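PDB 4RY1: periplasmic solute binding protein from Pectobacterium atrosepticum, which probably captures a sugar in the periplasm and delivers it to an ABC-type transporter, as other extracellular solute-binding proteins do. Local coordinates for residues G164-R176 and M368-Q382. Numbering follows the deposited sequence.
Sequences GASDVLDILTLGR and MENQELVQLWTTSLQ
L172 and W377 form the tight centre of this contact, where the first turns of helix 169-183 cross helix 371-385 nearly at right angles (92° between the short segments). The leucine lies over one face of the indole: its CB sits 3.7 Å from the centroid of the five-membered ring, a CH-pi contact, and CD1 rests above the middle of the ring system. L381 CD1 lies against the opposite face, toward the rim, sandwiching the indole between aliphatic groups. F206 also meets the ring.

Polar bonds pin the same region. W377 NE1 donates to V168 O at 2.9 Å, from above the carbonyl plane, and this oxygen also accepts from L172 N, in the first turn of the helix whose N-cap is V168. T378, with OG1 anti to its carbonyl carbon (chi1 -62°), turns its hydroxyl proton to V374 O and accepts from V168 N at 3.0 Å. D167 OD1 closes an Asx turn by accepting from L169 N. One turn before W377, V374 CG2 packs against L169 CD1 at 3.9 Å.

The margins are wetter and looser. Q375, bent at chi2 (-51°), swings its amide to S166 O, a fairly straight bond of 2.9 Å in the carbonyl plane. Q382 NE2 reaches A165 O only weakly, with Q221 its stronger partner; a water lies between A165 O and Q375 OE1. At the other margin, in one of E369's two conformers, a second water donates to both T173 OG1 and E369 OE2, and the carboxylate is salt-bridged to K285.

This junction of a solute-binding fold illustrates how an apolar centre packs an aromatic ring while polar side chains hold the backbone at a helix start, consistent with these bonds fixing where helix 169-183 begins.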
loop_
_atom_site.group_PDB
_atom_site.type_symbol
_atom_site.label_atom_id
_atom_site.label_comp_id
_atom_site.label_asym_id
_atom_site.label_seq_id
_atom_site.Cartn_x
_atom_site.Cartn_y
_atom_site.Cartn_z
ATOM N N GLY A 164 12.625 5.749 -1.715
ATOM C CA GLY A 164 13.978 6.150 -2.136
ATOM C C GLY A 164 14.746 5.025 -2.805
ATOM O O GLY A 164 14.273 4.418 -3.767
ATOM N N ALA A 165 15.936 4.756 -2.270
ATOM C CA ALA A 165 16.826 3.696 -2.763
ATOM C C ALA A 165 16.645 2.378 -2.009
ATOM O O ALA A 165 17.302 1.397 -2.322
ATOM C CB ALA A 165 18.271 4.141 -2.703
ATOM N N SER A 166 15.757 2.357 -1.018
ATOM C CA SER A 166 15.483 1.142 -0.246
ATOM C C SER A 166 14.585 0.166 -1.010
ATOM O O SER A 166 14.763 -1.054 -0.943
ATOM C CB SER A 166 14.862 1.496 1.116
ATOM O OG SER A 166 15.807 2.197 1.907
ATOM N N ASP A 167 13.616 0.709 -1.731
ATOM C CA ASP A 167 12.592 -0.093 -2.381
ATOM C C ASP A 167 11.922 0.827 -3.390
ATOM O O ASP A 167 11.682 1.987 -3.078
ATOM C CB ASP A 167 11.702 -0.615 -1.231
ATOM C CG ASP A 167 10.285 -0.971 -1.595
ATOM O OD1 ASP A 167 9.616 -0.295 -2.387
ATOM O OD2 ASP A 167 9.822 -1.963 -0.969
ATOM N N VAL A 168 11.677 0.336 -4.609
ATOM C CA VAL A 168 11.043 1.148 -5.659
ATOM C C VAL A 168 9.752 0.461 -6.144
ATOM O O VAL A 168 9.373 0.490 -7.305
ATOM C CB VAL A 168 12.016 1.534 -6.795
ATOM C CG1 VAL A 168 11.408 2.633 -7.678
ATOM C CG2 VAL A 168 13.343 1.988 -6.186
ATOM N N LEU A 169 9.033 -0.125 -5.203
ATOM C CA LEU A 169 7.750 -0.752 -5.526
ATOM C C LEU A 169 6.752 0.262 -6.077
ATOM O O LEU A 169 5.938 -0.057 -6.949
ATOM C CB LEU A 169 7.146 -1.419 -4.288
ATOM C CG LEU A 169 5.729 -2.002 -4.419
ATOM C CD1 LEU A 169 5.629 -3.060 -5.498
ATOM C CD2 LEU A 169 5.251 -2.576 -3.101
ATOM N N ASP A 170 6.770 1.486 -5.559
ATOM C CA ASP A 170 5.817 2.499 -6.060
ATOM C C ASP A 170 5.932 2.705 -7.570
ATOM O O ASP A 170 4.925 2.715 -8.276
ATOM C CB ASP A 170 5.894 3.846 -5.332
ATOM C CG ASP A 170 7.250 4.516 -5.391
ATOM O OD1 ASP A 170 8.279 3.875 -5.661
ATOM O OD2 ASP A 170 7.268 5.717 -5.106
ATOM N N ILE A 171 7.153 2.864 -8.073
ATOM C CA ILE A 171 7.314 3.116 -9.515
ATOM C C ILE A 171 7.111 1.831 -10.319
ATOM O O ILE A 171 6.590 1.904 -11.442
ATOM C CB ILE A 171 8.637 3.820 -9.860
ATOM C CG1 ILE A 171 8.829 5.080 -9.006
ATOM C CG2 ILE A 171 8.696 4.154 -11.357
ATOM C CD1 ILE A 171 7.741 6.124 -9.102
ATOM N N LEU A 172 7.441 0.676 -9.750
ATOM C CA LEU A 172 7.076 -0.607 -10.386
ATOM C C LEU A 172 5.568 -0.674 -10.588
ATOM O O LEU A 172 5.074 -1.100 -11.626
ATOM C CB LEU A 172 7.530 -1.792 -9.553
ATOM C CG LEU A 172 7.132 -3.167 -10.082
ATOM C CD1 LEU A 172 7.814 -3.418 -11.404
ATOM C CD2 LEU A 172 7.512 -4.230 -9.064
ATOM N N THR A 173 4.837 -0.243 -9.569
ATOM C CA THR A 173 3.382 -0.313 -9.593
ATOM C C THR A 173 2.823 0.714 -10.563
ATOM O O THR A 173 1.857 0.464 -11.269
ATOM C CB THR A 173 2.804 -0.111 -8.181
ATOM O OG1 THR A 173 3.389 -1.085 -7.313
ATOM C CG2 THR A 173 1.316 -0.260 -8.191
ATOM N N LEU A 174 3.441 1.887 -10.602
ATOM C CA LEU A 174 3.064 2.921 -11.571
ATOM C C LEU A 174 3.218 2.389 -13.019
ATOM O O LEU A 174 2.336 2.559 -13.868
ATOM C CB LEU A 174 3.912 4.175 -11.378
ATOM C CG LEU A 174 3.494 5.426 -12.164
ATOM C CD1 LEU A 174 2.177 5.995 -11.677
ATOM C CD2 LEU A 174 4.578 6.494 -12.101
ATOM N N GLY A 175 4.346 1.732 -13.253
ATOM C CA GLY A 175 4.641 1.079 -14.536
ATOM C C GLY A 175 3.605 -0.000 -14.830
ATOM O O GLY A 175 3.095 -0.108 -15.944
ATOM N N ARG A 176 3.307 -0.822 -13.827
ATOM C CA ARG A 176 2.267 -1.855 -13.965
ATOM C C ARG A 176 0.925 -1.250 -14.381
ATOM O O ARG A 176 0.205 -1.822 -15.226
ATOM C CB ARG A 176 2.095 -2.621 -12.656
ATOM C CG ARG A 176 1.059 -3.729 -12.773
ATOM C CD ARG A 176 -0.007 -3.609 -11.729
ATOM N NE ARG A 176 -1.125 -4.528 -11.891
ATOM C CZ ARG A 176 -2.387 -4.146 -11.971
ATOM N NH1 ARG A 176 -2.715 -2.872 -11.842
ATOM N NH2 ARG A 176 -3.344 -5.054 -12.129
ATOM N N MET A 368 3.373 -9.396 -7.040
ATOM C CA MET A 368 4.032 -8.156 -7.490
ATOM C C MET A 368 4.748 -7.451 -6.337
ATOM O O MET A 368 5.738 -6.729 -6.560
ATOM C CB MET A 368 3.060 -7.232 -8.245
ATOM C CG MET A 368 2.233 -6.246 -7.421
ATOM S SD MET A 368 1.369 -4.982 -8.401
ATOM C CE MET A 368 2.782 -4.471 -9.354
ATOM N N GLU A 369 4.270 -7.682 -5.112
ATOM C CA GLU A 369 4.908 -7.124 -3.904
ATOM C C GLU A 369 5.876 -8.080 -3.198
ATOM O O GLU A 369 6.332 -7.790 -2.095
ATOM C CB GLU A 369 3.858 -6.620 -2.920
ATOM C CG GLU A 369 2.870 -5.674 -3.570
ATOM C CD GLU A 369 2.315 -4.640 -2.616
ATOM O OE1 GLU A 369 2.728 -4.606 -1.438
ATOM O OE2 GLU A 369 1.458 -3.847 -3.052
ATOM N N ASN A 370 6.212 -9.203 -3.836
ATOM C CA ASN A 370 7.187 -10.143 -3.267
ATOM C C ASN A 370 8.479 -9.372 -2.971
ATOM O O ASN A 370 8.962 -8.654 -3.847
ATOM C CB ASN A 370 7.436 -11.301 -4.243
ATOM C CG ASN A 370 8.568 -12.211 -3.816
ATOM O OD1 ASN A 370 9.732 -11.881 -4.011
ATOM N ND2 ASN A 370 8.234 -13.382 -3.278
ATOM N N GLN A 371 9.039 -9.520 -1.777
ATOM C CA GLN A 371 10.166 -8.663 -1.385
ATOM C C GLN A 371 11.408 -8.943 -2.246
ATOM O O GLN A 371 12.120 -8.012 -2.602
ATOM C CB GLN A 371 10.514 -8.819 0.097
ATOM N N GLU A 372 11.682 -10.213 -2.558
ATOM C CA GLU A 372 12.807 -10.523 -3.465
ATOM C C GLU A 372 12.624 -9.909 -4.841
ATOM O O GLU A 372 13.559 -9.385 -5.451
ATOM C CB GLU A 372 12.976 -12.026 -3.657
ATOM C CG GLU A 372 13.671 -12.709 -2.521
ATOM C CD GLU A 372 13.971 -14.178 -2.817
ATOM O OE1 GLU A 372 13.296 -15.036 -2.229
ATOM O OE2 GLU A 372 14.848 -14.466 -3.656
ATOM N N LEU A 373 11.408 -9.999 -5.357
ATOM C CA LEU A 373 11.106 -9.408 -6.668
ATOM C C LEU A 373 11.328 -7.883 -6.634
ATOM O O LEU A 373 11.926 -7.294 -7.528
ATOM C CB LEU A 373 9.687 -9.775 -7.081
ATOM C CG LEU A 373 9.229 -9.300 -8.453
ATOM C CD1 LEU A 373 8.284 -10.327 -9.073
ATOM C CD2 LEU A 373 8.558 -7.933 -8.420
ATOM N N VAL A 374 10.790 -7.239 -5.607
ATOM C CA VAL A 374 10.915 -5.790 -5.484
ATOM C C VAL A 374 12.384 -5.380 -5.331
ATOM O O VAL A 374 12.809 -4.382 -5.896
ATOM C CB VAL A 374 10.080 -5.264 -4.314
ATOM C CG1 VAL A 374 10.402 -3.814 -3.992
ATOM C CG2 VAL A 374 8.602 -5.442 -4.622
ATOM N N GLN A 375 13.159 -6.156 -4.582
ATOM C CA GLN A 375 14.603 -5.881 -4.463
ATOM C C GLN A 375 15.374 -6.102 -5.757
ATOM O O GLN A 375 16.264 -5.322 -6.078
ATOM C CB GLN A 375 15.228 -6.661 -3.307
ATOM C CG GLN A 375 14.840 -6.060 -1.965
ATOM C CD GLN A 375 15.088 -4.551 -1.891
ATOM O OE1 GLN A 375 16.220 -4.093 -2.088
ATOM N NE2 GLN A 375 14.026 -3.769 -1.634
ATOM N N LEU A 376 14.961 -7.097 -6.535
ATOM C CA LEU A 376 15.563 -7.334 -7.843
ATOM C C LEU A 376 15.296 -6.152 -8.781
ATOM O O LEU A 376 16.188 -5.675 -9.473
ATOM C CB LEU A 376 15.049 -8.637 -8.451
ATOM C CG LEU A 376 15.877 -9.108 -9.647
ATOM C CD1 LEU A 376 17.283 -9.502 -9.227
ATOM C CD2 LEU A 376 15.219 -10.275 -10.361
ATOM N N TRP A 377 14.051 -5.695 -8.804
ATOM C CA TRP A 377 13.658 -4.470 -9.514
ATOM C C TRP A 377 14.505 -3.275 -9.074
ATOM O O TRP A 377 15.076 -2.548 -9.894
ATOM C CB TRP A 377 12.166 -4.195 -9.266
ATOM C CG TRP A 377 11.650 -2.847 -9.636
ATOM C CD1 TRP A 377 11.301 -1.849 -8.770
ATOM C CD2 TRP A 377 11.362 -2.341 -10.954
ATOM N NE1 TRP A 377 10.844 -0.763 -9.456
ATOM C CE2 TRP A 377 10.862 -1.029 -10.795
ATOM C CE3 TRP A 377 11.488 -2.859 -12.246
ATOM C CZ2 TRP A 377 10.456 -0.251 -11.863
ATOM C CZ3 TRP A 377 11.100 -2.074 -13.317
ATOM C CH2 TRP A 377 10.606 -0.779 -13.127
ATOM N N THR A 378 14.587 -3.094 -7.763
ATOM C CA THR A 378 15.287 -1.946 -7.167
ATOM C C THR A 378 16.768 -1.927 -7.544
ATOM O O THR A 378 17.297 -0.906 -8.014
ATOM C CB THR A 378 15.090 -1.951 -5.640
ATOM O OG1 THR A 378 13.681 -1.820 -5.353
ATOM C CG2 THR A 378 15.868 -0.831 -4.966
ATOM N N THR A 379 17.409 -3.080 -7.389
ATOM C CA THR A 379 18.820 -3.227 -7.768
ATOM C C THR A 379 19.021 -3.071 -9.290
ATOM O O THR A 379 20.038 -2.521 -9.743
ATOM C CB THR A 379 19.431 -4.516 -7.200
ATOM O OG1 THR A 379 18.717 -5.656 -7.675
ATOM C CG2 THR A 379 19.393 -4.491 -5.685
ATOM N N SER A 380 18.047 -3.517 -10.072
ATOM C CA SER A 380 18.111 -3.331 -11.530
ATOM C C SER A 380 18.075 -1.854 -11.887
ATOM O O SER A 380 18.823 -1.406 -12.754
ATOM C CB SER A 380 16.962 -4.038 -12.238
ATOM O OG SER A 380 17.044 -5.438 -12.050
ATOM N N LEU A 381 17.198 -1.094 -11.235
ATOM C CA LEU A 381 17.158 0.366 -11.465
ATOM C C LEU A 381 18.487 1.037 -11.098
ATOM O O LEU A 381 18.942 1.945 -11.786
ATOM C CB LEU A 381 16.024 1.029 -10.671
ATOM C CG LEU A 381 14.641 0.477 -10.988
ATOM C CD1 LEU A 381 13.626 1.283 -10.193
ATOM C CD2 LEU A 381 14.283 0.439 -12.460
ATOM N N GLN A 382 19.081 0.569 -10.006
ATOM C CA GLN A 382 20.376 1.063 -9.541
ATOM C C GLN A 382 21.474 0.752 -10.568
ATOM O O GLN A 382 22.289 1.591 -10.863
ATOM C CB GLN A 382 20.679 0.551 -8.137
ATOM C CG GLN A 382 19.748 1.239 -7.144
ATOM C CD GLN A 382 19.649 0.590 -5.786
ATOM O OE1 GLN A 382 20.312 -0.405 -5.486
ATOM N NE2 GLN A 382 18.802 1.179 -4.929
HETATM O O HOH W 1 17.673 -1.562 -1.868
HETATM O O HOH W 2 2.064 -1.394 -4.870
#